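PDB 3PVZ: UDP-N-acetylglucosamine 4,6-dehydratase from Vibrio fischeri, which binds NAD in a Rossmann-type domain and probably acts as a lyase that dehydrates UDP-N-acetylglucosamine. Local coordinates for residues Thr15-Gln20 and Pro237-Glu242; Ala198-Val203 and Gly241-Met246; Asn253-Phe258 and Leu340-Asn345. All coordinates share one frame; numbering follows the deposited sequence.

Contact 1: Thr15-Gln20 and Pro237-Glu242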
loop_
_atom_site.group_PDB
_atom_site.type_symbol
_atom_site.label_atom_id
_atom_site.label_comp_id
_atom_site.label_asym_id
_atom_site.label_seq_id
_atom_site.Cartn_x
_atom_site.Cartn_y
_atom_site.Cartn_z
ATOM N N THR A 15 0.325 -29.870 -9.985
ATOM C CA THR A 15 -1.141 -29.835 -10.014
ATOM C C THR A 15 -1.754 -28.913 -8.930
ATOM O O THR A 15 -1.207 -28.784 -7.829
ATOM C CB THR A 15 -1.638 -31.263 -9.817
ATOM O OG1 THR A 15 -3.029 -31.337 -10.117
ATOM C CG2 THR A 15 -1.350 -31.747 -8.381
ATOM N N GLU A 16 -2.887 -28.291 -9.253
ATOM C CA GLU A 16 -3.600 -27.422 -8.313
ATOM C C GLU A 16 -4.000 -28.197 -7.056
ATOM O O GLU A 16 -4.086 -29.417 -7.085
ATOM C CB GLU A 16 -4.823 -26.729 -8.961
ATOM C CG GLU A 16 -4.509 -25.911 -10.233
ATOM C CD GLU A 16 -5.122 -24.471 -10.313
ATOM O OE1 GLU A 16 -5.617 -23.867 -9.294
ATOM O OE2 GLU A 16 -5.041 -23.913 -11.442
ATOM N N LEU A 17 -4.148 -27.493 -5.938
ATOM C CA LEU A 17 -4.579 -28.103 -4.679
ATOM C C LEU A 17 -6.043 -28.523 -4.603
ATOM O O LEU A 17 -6.353 -29.557 -4.028
ATOM C CB LEU A 17 -4.331 -27.162 -3.503
ATOM C CG LEU A 17 -3.164 -27.496 -2.594
ATOM C CD1 LEU A 17 -1.927 -27.384 -3.390
ATOM C CD2 LEU A 17 -3.131 -26.550 -1.397
ATOM N N PHE A 18 -6.951 -27.695 -5.121
ATOM C CA PHE A 18 -8.378 -27.874 -4.846
ATOM C C PHE A 18 -9.204 -28.274 -6.083
ATOM O O PHE A 18 -10.430 -28.128 -6.111
ATOM C CB PHE A 18 -8.933 -26.580 -4.321
ATOM C CG PHE A 18 -8.163 -26.002 -3.189
ATOM C CD1 PHE A 18 -7.877 -26.749 -2.075
ATOM C CD2 PHE A 18 -7.782 -24.680 -3.211
ATOM C CE1 PHE A 18 -7.195 -26.200 -1.020
ATOM C CE2 PHE A 18 -7.107 -24.121 -2.152
ATOM C CZ PHE A 18 -6.788 -24.881 -1.069
ATOM N N HIS A 19 -8.522 -28.775 -7.092
ATOM C CA HIS A 19 -9.176 -29.171 -8.317
ATOM C C HIS A 19 -10.434 -30.035 -8.082
ATOM O O HIS A 19 -11.475 -29.836 -8.722
ATOM C CB HIS A 19 -8.160 -29.883 -9.236
ATOM C CG HIS A 19 -8.701 -30.183 -10.589
ATOM N ND1 HIS A 19 -9.183 -31.425 -10.933
ATOM C CD2 HIS A 19 -8.898 -29.387 -11.667
ATOM C CE1 HIS A 19 -9.623 -31.394 -12.178
ATOM N NE2 HIS A 19 -9.468 -30.168 -12.645
ATOM N N GLN A 20 -10.365 -30.948 -7.131
ATOM C CA GLN A 20 -11.523 -31.807 -6.837
ATOM C C GLN A 20 -12.697 -31.069 -6.144
ATOM O O GLN A 20 -13.862 -31.212 -6.546
ATOM C CB GLN A 20 -11.084 -33.012 -5.993
ATOM C CG GLN A 20 -10.084 -33.968 -6.702
ATOM C CD GLN A 20 -8.628 -33.396 -6.826
ATOM O OE1 GLN A 20 -8.265 -32.372 -6.204
ATOM N NE2 GLN A 20 -7.808 -34.059 -7.657
ATOM N N PRO A 237 -1.258 -17.934 -5.837
ATOM C CA PRO A 237 -2.293 -16.934 -5.699
ATOM C C PRO A 237 -3.690 -17.500 -5.990
ATOM O O PRO A 237 -4.576 -17.317 -5.167
ATOM C CB PRO A 237 -1.894 -15.872 -6.729
ATOM C CG PRO A 237 -0.408 -15.964 -6.759
ATOM C CD PRO A 237 -0.135 -17.443 -6.660
ATOM N N GLN A 238 -3.892 -18.198 -7.106
ATOM C CA GLN A 238 -5.236 -18.691 -7.417
ATOM C C GLN A 238 -5.762 -19.605 -6.352
ATOM O O GLN A 238 -6.949 -19.613 -6.050
ATOM C CB GLN A 238 -5.278 -19.426 -8.735
ATOM C CG GLN A 238 -6.668 -19.968 -9.099
ATOM C CD GLN A 238 -6.759 -20.349 -10.571
ATOM O OE1 GLN A 238 -6.133 -19.715 -11.410
ATOM N NE2 GLN A 238 -7.543 -21.382 -10.884
ATOM N N GLU A 239 -4.867 -20.389 -5.777
ATOM C CA GLU A 239 -5.245 -21.301 -4.728
ATOM C C GLU A 239 -5.719 -20.525 -3.517
ATOM O O GLU A 239 -6.703 -20.925 -2.873
ATOM C CB GLU A 239 -4.069 -22.208 -4.397
ATOM C CG GLU A 239 -3.889 -23.235 -5.484
ATOM C CD GLU A 239 -2.712 -24.160 -5.289
ATOM O OE1 GLU A 239 -1.761 -23.812 -4.563
ATOM O OE2 GLU A 239 -2.769 -25.253 -5.893
ATOM N N SER A 240 -5.049 -19.404 -3.221
ATOM C CA SER A 240 -5.472 -18.528 -2.101
ATOM C C SER A 240 -6.851 -17.948 -2.348
ATOM O O SER A 240 -7.700 -17.884 -1.471
ATOM C CB SER A 240 -4.441 -17.442 -1.767
ATOM O OG SER A 240 -4.285 -16.481 -2.775
ATOM N N GLY A 241 -7.077 -17.572 -3.568
ATOM C CA GLY A 241 -8.350 -17.015 -3.963
ATOM C C GLY A 241 -9.437 -18.045 -3.904
ATOM O O GLY A 241 -10.554 -17.745 -3.490
ATOM N N GLU A 242 -9.117 -19.272 -4.295
ATOM C CA GLU A 242 -10.120 -20.335 -4.278
ATOM C C GLU A 242 -10.533 -20.711 -2.857
ATOM O O GLU A 242 -11.696 -20.951 -2.594
ATOM C CB GLU A 242 -9.622 -21.545 -5.050
ATOM C CG GLU A 242 -9.688 -21.349 -6.550
ATOM C CD GLU A 242 -9.016 -22.492 -7.354
ATOM O OE1 GLU A 242 -8.108 -23.181 -6.825
ATOM O OE2 GLU A 242 -9.385 -22.672 -8.537
HETATM O O HOH W 1 -6.948 -25.461 -7.244
#

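Contact 2: Ala198-Val203 and Gly241-Met246. With NAD (nicotinamide-adenine-dinucleotide), chain E; SCN (thiocyanate ion), chain G.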
loop_
_atom_site.group_PDB
_atom_site.type_symbol
_atom_site.label_atom_id
_atom_site.label_comp_id
_atom_site.label_asym_id
_atom_site.label_seq_id
_atom_site.Cartn_x
_atom_site.Cartn_y
_atom_site.Cartn_z
ATOM N N ALA A 198 -10.173 -18.146 6.741
ATOM C CA ALA A 198 -9.219 -19.063 6.199
ATOM C C ALA A 198 -7.869 -18.918 6.881
ATOM O O ALA A 198 -7.512 -17.861 7.347
ATOM C CB ALA A 198 -9.085 -18.867 4.762
ATOM N N ARG A 199 -7.118 -20.003 6.916
ATOM C CA ARG A 199 -5.735 -19.974 7.365
ATOM C C ARG A 199 -4.862 -20.455 6.209
ATOM O O ARG A 199 -5.093 -21.544 5.641
ATOM C CB ARG A 199 -5.613 -20.863 8.563
ATOM C CG ARG A 199 -4.187 -21.005 9.071
ATOM C CD ARG A 199 -4.219 -21.735 10.415
ATOM N NE ARG A 199 -4.700 -20.854 11.507
ATOM C CZ ARG A 199 -5.469 -21.250 12.521
ATOM N NH1 ARG A 199 -5.838 -20.380 13.451
ATOM N NH2 ARG A 199 -5.869 -22.507 12.610
ATOM N N PHE A 200 -3.892 -19.635 5.835
ATOM C CA PHE A 200 -3.098 -19.878 4.623
ATOM C C PHE A 200 -1.655 -20.315 4.910
ATOM O O PHE A 200 -1.094 -19.951 5.925
ATOM C CB PHE A 200 -2.996 -18.615 3.762
ATOM C CG PHE A 200 -4.317 -18.013 3.346
ATOM C CD1 PHE A 200 -4.923 -18.365 2.165
ATOM C CD2 PHE A 200 -4.893 -17.013 4.101
ATOM C CE1 PHE A 200 -6.097 -17.741 1.752
ATOM C CE2 PHE A 200 -6.079 -16.429 3.701
ATOM C CZ PHE A 200 -6.686 -16.817 2.534
ATOM N N ALA A 201 -1.112 -21.149 4.029
ATOM C CA ALA A 201 0.323 -21.339 3.821
ATOM C C ALA A 201 0.920 -20.068 3.220
ATOM O O ALA A 201 0.214 -19.110 2.946
ATOM C CB ALA A 201 0.522 -22.499 2.836
ATOM N N ASN A 202 2.209 -20.057 2.954
ATOM C CA ASN A 202 2.776 -18.938 2.214
ATOM C C ASN A 202 2.245 -18.838 0.803
ATOM O O ASN A 202 2.355 -19.788 0.037
ATOM C CB ASN A 202 4.286 -19.077 2.147
ATOM C CG ASN A 202 4.948 -18.777 3.452
ATOM O OD1 ASN A 202 4.520 -19.240 4.494
ATOM N ND2 ASN A 202 6.023 -18.031 3.398
ATOM N N VAL A 203 1.700 -17.679 0.432
ATOM C CA VAL A 203 1.166 -17.506 -0.906
ATOM C C VAL A 203 2.252 -17.042 -1.902
ATOM O O VAL A 203 2.722 -15.911 -1.842
ATOM C CB VAL A 203 -0.041 -16.548 -0.907
ATOM C CG1 VAL A 203 -0.608 -16.438 -2.332
ATOM C CG2 VAL A 203 -1.145 -17.045 0.058
ATOM N N GLY A 241 -7.077 -17.572 -3.568
ATOM C CA GLY A 241 -8.350 -17.015 -3.963
ATOM C C GLY A 241 -9.437 -18.045 -3.904
ATOM O O GLY A 241 -10.554 -17.745 -3.490
ATOM N N GLU A 242 -9.117 -19.272 -4.295
ATOM C CA GLU A 242 -10.120 -20.335 -4.278
ATOM C C GLU A 242 -10.533 -20.711 -2.857
ATOM O O GLU A 242 -11.696 -20.951 -2.594
ATOM C CB GLU A 242 -9.622 -21.545 -5.050
ATOM C CG GLU A 242 -9.688 -21.349 -6.550
ATOM C CD GLU A 242 -9.016 -22.492 -7.354
ATOM O OE1 GLU A 242 -8.108 -23.181 -6.825
ATOM O OE2 GLU A 242 -9.385 -22.672 -8.537
ATOM N N LEU A 243 -9.564 -20.742 -1.957
ATOM C CA LEU A 243 -9.819 -21.011 -0.571
ATOM C C LEU A 243 -10.676 -19.916 0.082
ATOM O O LEU A 243 -11.607 -20.253 0.773
ATOM C CB LEU A 243 -8.488 -21.158 0.181
ATOM C CG LEU A 243 -8.541 -21.493 1.659
ATOM C CD1 LEU A 243 -9.075 -22.873 1.835
ATOM C CD2 LEU A 243 -7.113 -21.448 2.251
ATOM N N CYS A 244 -10.351 -18.629 -0.135
ATOM C CA CYS A 244 -11.244 -17.524 0.296
ATOM C C CYS A 244 -12.713 -17.712 -0.135
ATOM O O CYS A 244 -13.618 -17.529 0.663
ATOM C CB CYS A 244 -10.762 -16.180 -0.267
ATOM S SG CYS A 244 -9.235 -15.605 0.493
ATOM N N LEU A 245 -12.928 -18.047 -1.404
ATOM C CA LEU A 245 -14.266 -18.109 -1.973
ATOM C C LEU A 245 -15.038 -19.310 -1.398
ATOM O O LEU A 245 -16.232 -19.211 -1.175
ATOM C CB LEU A 245 -14.225 -18.229 -3.485
ATOM C CG LEU A 245 -15.567 -18.264 -4.280
ATOM C CD1 LEU A 245 -16.357 -17.029 -4.163
ATOM C CD2 LEU A 245 -15.318 -18.522 -5.753
HETATM N N MSE A 246 -14.346 -20.430 -1.193
HETATM C CA MSE A 246 -14.966 -21.626 -0.634
HETATM C C MSE A 246 -15.390 -21.368 0.800
HETATM O O MSE A 246 -16.490 -21.708 1.177
HETATM C CB MSE A 246 -14.015 -22.816 -0.681
HETATM C CG MSE A 246 -13.732 -23.374 -2.047
HETATM SE SE MSE A 246 -15.253 -24.155 -2.906
HETATM C CE MSE A 246 -15.659 -25.549 -1.619
HETATM P PA NAD E . -1.246 -7.620 1.050
HETATM O O1A NAD E . -0.261 -6.670 1.649
HETATM O O2A NAD E . -0.856 -7.948 -0.359
HETATM O O5B NAD E . -2.641 -6.912 0.767
HETATM C C5B NAD E . -3.251 -6.247 1.895
HETATM C C4B NAD E . -4.163 -5.213 1.226
HETATM O O4B NAD E . -4.896 -4.455 2.166
HETATM C C3B NAD E . -3.309 -4.212 0.383
HETATM O O3B NAD E . -3.780 -4.129 -0.946
HETATM C C2B NAD E . -3.487 -2.885 1.158
HETATM O O2B NAD E . -3.316 -1.714 0.368
HETATM C C1B NAD E . -4.915 -3.133 1.696
HETATM N N9A NAD E . -5.201 -2.264 2.828
HETATM C C8A NAD E . -4.488 -2.138 3.955
HETATM N N7A NAD E . -4.993 -1.234 4.729
HETATM C C5A NAD E . -6.144 -0.800 4.132
HETATM C C6A NAD E . -7.111 0.148 4.452
HETATM N N6A NAD E . -6.998 0.776 5.668
HETATM N N1A NAD E . -8.121 0.382 3.620
HETATM C C2A NAD E . -8.206 -0.257 2.458
HETATM N N3A NAD E . -7.301 -1.137 2.108
HETATM C C4A NAD E . -6.282 -1.431 2.904
HETATM O O3 NAD E . -1.393 -8.899 2.017
HETATM P PN NAD E . -1.880 -10.319 1.385
HETATM O O1N NAD E . -0.671 -11.182 1.062
HETATM O O2N NAD E . -2.865 -10.324 0.290
HETATM O O5D NAD E . -2.431 -11.028 2.772
HETATM C C5D NAD E . -3.733 -10.573 3.106
HETATM C C4D NAD E . -4.168 -11.228 4.423
HETATM O O4D NAD E . -3.814 -12.647 4.421
HETATM C C3D NAD E . -3.389 -10.606 5.603
HETATM O O3D NAD E . -4.120 -10.656 6.849
HETATM C C2D NAD E . -2.198 -11.576 5.774
HETATM O O2D NAD E . -1.648 -11.545 7.099
HETATM C C1D NAD E . -2.871 -12.919 5.495
HETATM N N1N NAD E . -1.904 -13.967 5.133
HETATM C C2N NAD E . -1.155 -13.793 4.037
HETATM C C3N NAD E . -0.244 -14.751 3.641
HETATM C C7N NAD E . 0.608 -14.564 2.455
HETATM O O7N NAD E . 1.441 -15.440 2.237
HETATM N N7N NAD E . 0.526 -13.488 1.658
HETATM C C4N NAD E . -0.105 -15.933 4.410
HETATM C C5N NAD E . -0.910 -16.083 5.527
HETATM C C6N NAD E . -1.804 -15.071 5.879
HETATM S S SCN G . -4.758 -21.818 -0.386
HETATM C C SCN G . -3.645 -21.747 0.986
HETATM N N SCN G . -2.915 -21.699 1.928
#

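Contact 3: Asn253-Phe258 and Leu340-Asn345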
loop_
_atom_site.group_PDB
_atom_site.type_symbol
_atom_site.label_atom_id
_atom_site.label_comp_id
_atom_site.label_asym_id
_atom_site.label_seq_id
_atom_site.Cartn_x
_atom_site.Cartn_y
_atom_site.Cartn_z
ATOM N N ASN A 253 -20.821 -20.427 10.145
ATOM C CA ASN A 253 -20.403 -19.536 11.244
ATOM C C ASN A 253 -19.303 -20.191 12.047
ATOM O O ASN A 253 -19.505 -21.252 12.578
ATOM C CB ASN A 253 -21.567 -19.136 12.188
ATOM C CG ASN A 253 -21.251 -17.851 13.004
ATOM O OD1 ASN A 253 -20.338 -17.086 12.659
ATOM N ND2 ASN A 253 -22.025 -17.599 14.061
ATOM N N ARG A 254 -18.166 -19.505 12.130
ATOM C CA ARG A 254 -16.957 -19.920 12.854
ATOM C C ARG A 254 -16.038 -20.951 12.188
ATOM O O ARG A 254 -15.076 -21.386 12.812
ATOM C CB ARG A 254 -17.297 -20.394 14.273
ATOM C CG ARG A 254 -18.022 -19.377 15.071
ATOM C CD ARG A 254 -18.276 -19.849 16.499
ATOM N NE ARG A 254 -19.066 -18.799 17.083
ATOM C CZ ARG A 254 -20.390 -18.785 17.172
ATOM N NH1 ARG A 254 -21.103 -19.843 16.810
ATOM N NH2 ARG A 254 -20.996 -17.699 17.676
ATOM N N ASP A 255 -16.278 -21.327 10.938
ATOM C CA ASP A 255 -15.408 -22.298 10.292
ATOM C C ASP A 255 -14.107 -21.596 9.837
ATOM O O ASP A 255 -14.175 -20.494 9.267
ATOM C CB ASP A 255 -16.058 -22.814 9.038
ATOM C CG ASP A 255 -17.066 -23.894 9.263
ATOM O OD1 ASP A 255 -17.286 -24.387 10.396
ATOM O OD2 ASP A 255 -17.612 -24.292 8.217
ATOM N N ILE A 256 -12.955 -22.221 10.109
ATOM C CA ILE A 256 -11.679 -21.819 9.554
ATOM C C ILE A 256 -11.292 -22.863 8.498
ATOM O O ILE A 256 -10.999 -24.025 8.819
ATOM C CB ILE A 256 -10.508 -21.772 10.584
ATOM C CG1 ILE A 256 -10.837 -20.933 11.825
ATOM C CG2 ILE A 256 -9.245 -21.222 9.906
ATOM C CD1 ILE A 256 -9.842 -21.169 12.978
ATOM N N PHE A 257 -11.297 -22.446 7.243
ATOM C CA PHE A 257 -10.908 -23.327 6.136
ATOM C C PHE A 257 -9.391 -23.301 5.998
ATOM O O PHE A 257 -8.771 -22.273 6.246
ATOM C CB PHE A 257 -11.571 -22.863 4.843
ATOM C CG PHE A 257 -12.987 -23.321 4.682
ATOM C CD1 PHE A 257 -13.850 -23.432 5.783
ATOM C CD2 PHE A 257 -13.478 -23.672 3.418
ATOM C CE1 PHE A 257 -15.161 -23.873 5.625
ATOM C CE2 PHE A 257 -14.807 -24.104 3.251
ATOM C CZ PHE A 257 -15.642 -24.207 4.337
ATOM N N PHE A 258 -8.793 -24.434 5.641
ATOM C CA PHE A 258 -7.321 -24.496 5.377
ATOM C C PHE A 258 -6.988 -25.634 4.445
ATOM O O PHE A 258 -7.757 -26.598 4.353
ATOM C CB PHE A 258 -6.533 -24.677 6.671
ATOM C CG PHE A 258 -6.774 -26.014 7.331
ATOM C CD1 PHE A 258 -7.853 -26.199 8.173
ATOM C CD2 PHE A 258 -5.925 -27.102 7.084
ATOM C CE1 PHE A 258 -8.082 -27.434 8.766
ATOM C CE2 PHE A 258 -6.172 -28.326 7.671
ATOM C CZ PHE A 258 -7.240 -28.489 8.507
ATOM N N LEU A 340 -9.846 -29.637 1.413
ATOM C CA LEU A 340 -9.981 -28.545 2.359
ATOM C C LEU A 340 -10.359 -29.055 3.718
ATOM O O LEU A 340 -11.297 -29.838 3.875
ATOM C CB LEU A 340 -11.089 -27.577 1.927
ATOM C CG LEU A 340 -10.918 -26.847 0.620
ATOM C CD1 LEU A 340 -12.174 -26.081 0.326
ATOM C CD2 LEU A 340 -9.716 -25.889 0.624
ATOM N N GLY A 341 -9.658 -28.565 4.725
ATOM C CA GLY A 341 -9.981 -28.912 6.106
ATOM C C GLY A 341 -10.716 -27.753 6.768
ATOM O O GLY A 341 -10.489 -26.583 6.420
ATOM N N ILE A 342 -11.569 -28.091 7.739
ATOM C CA ILE A 342 -12.326 -27.122 8.491
ATOM C C ILE A 342 -12.038 -27.277 9.995
ATOM O O ILE A 342 -12.170 -28.372 10.576
ATOM C CB ILE A 342 -13.808 -27.304 8.250
ATOM C CG1 ILE A 342 -14.115 -27.336 6.761
ATOM C CG2 ILE A 342 -14.599 -26.209 8.923
ATOM C CD1 ILE A 342 -15.601 -27.378 6.458
ATOM N N ILE A 343 -11.631 -26.179 10.615
ATOM C CA ILE A 343 -11.594 -26.089 12.064
ATOM C C ILE A 343 -12.880 -25.432 12.468
ATOM O O ILE A 343 -13.298 -24.411 11.908
ATOM C CB ILE A 343 -10.444 -25.240 12.611
ATOM C CG1 ILE A 343 -9.089 -25.790 12.159
ATOM C CG2 ILE A 343 -10.476 -25.189 14.175
ATOM C CD1 ILE A 343 -7.945 -24.855 12.486
ATOM N N LYS A 344 -13.536 -26.067 13.410
ATOM C CA LYS A 344 -14.727 -25.533 14.010
ATOM C C LYS A 344 -14.251 -24.635 15.124
ATOM O O LYS A 344 -14.014 -25.109 16.210
ATOM C CB LYS A 344 -15.541 -26.693 14.594
ATOM C CG LYS A 344 -15.984 -27.695 13.523
ATOM C CD LYS A 344 -17.196 -27.134 12.878
ATOM C CE LYS A 344 -17.295 -27.451 11.461
ATOM N NZ LYS A 344 -18.500 -26.715 10.944
ATOM N N ASN A 345 -14.058 -23.347 14.857
ATOM C CA ASN A 345 -13.475 -22.472 15.897
ATOM C C ASN A 345 -14.395 -22.411 17.112
ATOM O O ASN A 345 -15.589 -22.249 16.977
ATOM C CB ASN A 345 -13.228 -21.056 15.364
ATOM C CG ASN A 345 -12.253 -20.249 16.221
ATOM O OD1 ASN A 345 -11.756 -20.716 17.239
ATOM N ND2 ASN A 345 -11.942 -19.032 15.768
#

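Contact 1: Thr15-Gln20 and Pro237-Glu242
The side chains of E239 and L17 cross at about a right angle. CG of E239 stands anti to the carbonyl carbon (chi1 -74°) and the chain beyond is extended, a reach that suits glutamate. OE2 accepts the amide N-H of L17 at 2.6 Å from OE2 to N, the donor lying 35° above the carboxylate plane. OE1 takes R13 in a salt bridge and the amide of T236. The F18 ring carries CB of L17 over the centre of one face and turns its edge to the helix, with CE2 3.3 Å from O of E239. E16 and E242 also cross at about a right angle, their OE1 atoms 3.6 Å apart. If both are ionised they would be expected to repel, but a water donates to both oxygens and accepts from N of F18, the N-cap residue of helix 19-34. Q238 steadies E242 through a long but straight bond, NE2 meeting OE2 of E242 from well above the carboxylate plane (3.3 Å). The contact thus sets this lead-in on the first turns of helix 237-250, with L17 and F18 resting on P259 of strand 255-259.

Contact 2: Ala198-Val203 and Gly241-Met246
F200 holds its CG anti to the carbonyl carbon (chi1 -56°), while L243 on the helix holds its own anti to the backbone N (chi1 -178°), and the two side chains slide past each other in opposite directions. CD2 of L243 comes 3.8 Å from CD1 of F200, approaching the ring obliquely. C244 meets the same ring in its plane: SG lies 3.5 Å from CZ of F200, an edge-on sulfur-aromatic contact that suits a small, polarisable thiol in a buried place. A198 needs only a methyl group here, its CB packing 4.1 Å from CG of L243. On the cofactor side, CB of F200 lies 3.7 Å from C5N of the nicotinamide. A thiocyanate ion, probably from the crystallisation liquor, accepts the amide of A201 through its nitrogen and rests its sulfur 3.6 Å from CD2 of L243. The backbone N-H of V203 points almost straight at O7N of NAD (2.9 Å from N to O7N, 175°). C244 and F200 both touch I47, itself an NAD-binding residue. Helix 237-250 packs against F200 and A198, and the loop F200-V203 lines the nicotinamide end of the NAD pocket of this Rossmann-type fold.

Contact 3: Asn253-Phe258 and Leu340-Asn345
D255 and K344 form a salt bridge on the face that also carries F257 and I342, side by side and pointing the same way. The lysine, bent at chi2 and chi3, brings NZ to the syn lone pair of OD1 of D255 at 2.7 Å, and CG2 of I342 comes 3.4 Å from CG of D255. F257 and I342 run alongside each other, CG1 of I342 lying over the ring in a CH-pi contact. The opposite face carries I256 and I343, beta-branched residues suited to a strand, with their CB atoms 4.0 Å apart. Here F258 has CG in the crowded position between backbone N and carbonyl carbon (chi1 67°), and its ring covers G341, whose CA sits 3.5 Å above the ring plane, toward the rim, a closeness that glycine's lack of a side chain allows. The strands are antiparallel, at 154°: strand 255-259 continues the parallel Rossmann-type order next to 194-198, 340-344 runs back against it, and 332-333 lies beyond. I256 and I343 exchange two nearly straight backbone bonds; F258 and G341 exchange two more, that from F258 N the more bent. Farther out, E252 N donates to OD2 of D255, and L243 backs F257.

Helix 237-250 is common ground: contacts 1 and 2 share G241 and E242, and lie about 8 Å apart between centres. S240 from contact 1 packs by its O atom against CE1 of F200 (3.6 Å), and CE2 of F18 reaches CB of L243 (4.0 Å), so both segments of contact 1 pack on residues of contact 2. Contact 3, about 11 Å from contact 2 between centres, is joined to it by a probable backbone hydrogen bond from R199 N to F257 O (2.9 Å). Contacts 1 and 3 are about 17 Å apart by centres, yet F18 and L340 touch. Contact 2 meets NAD directly, whereas the side chains of E239 and F258 stay about 11 and 10 Å from it.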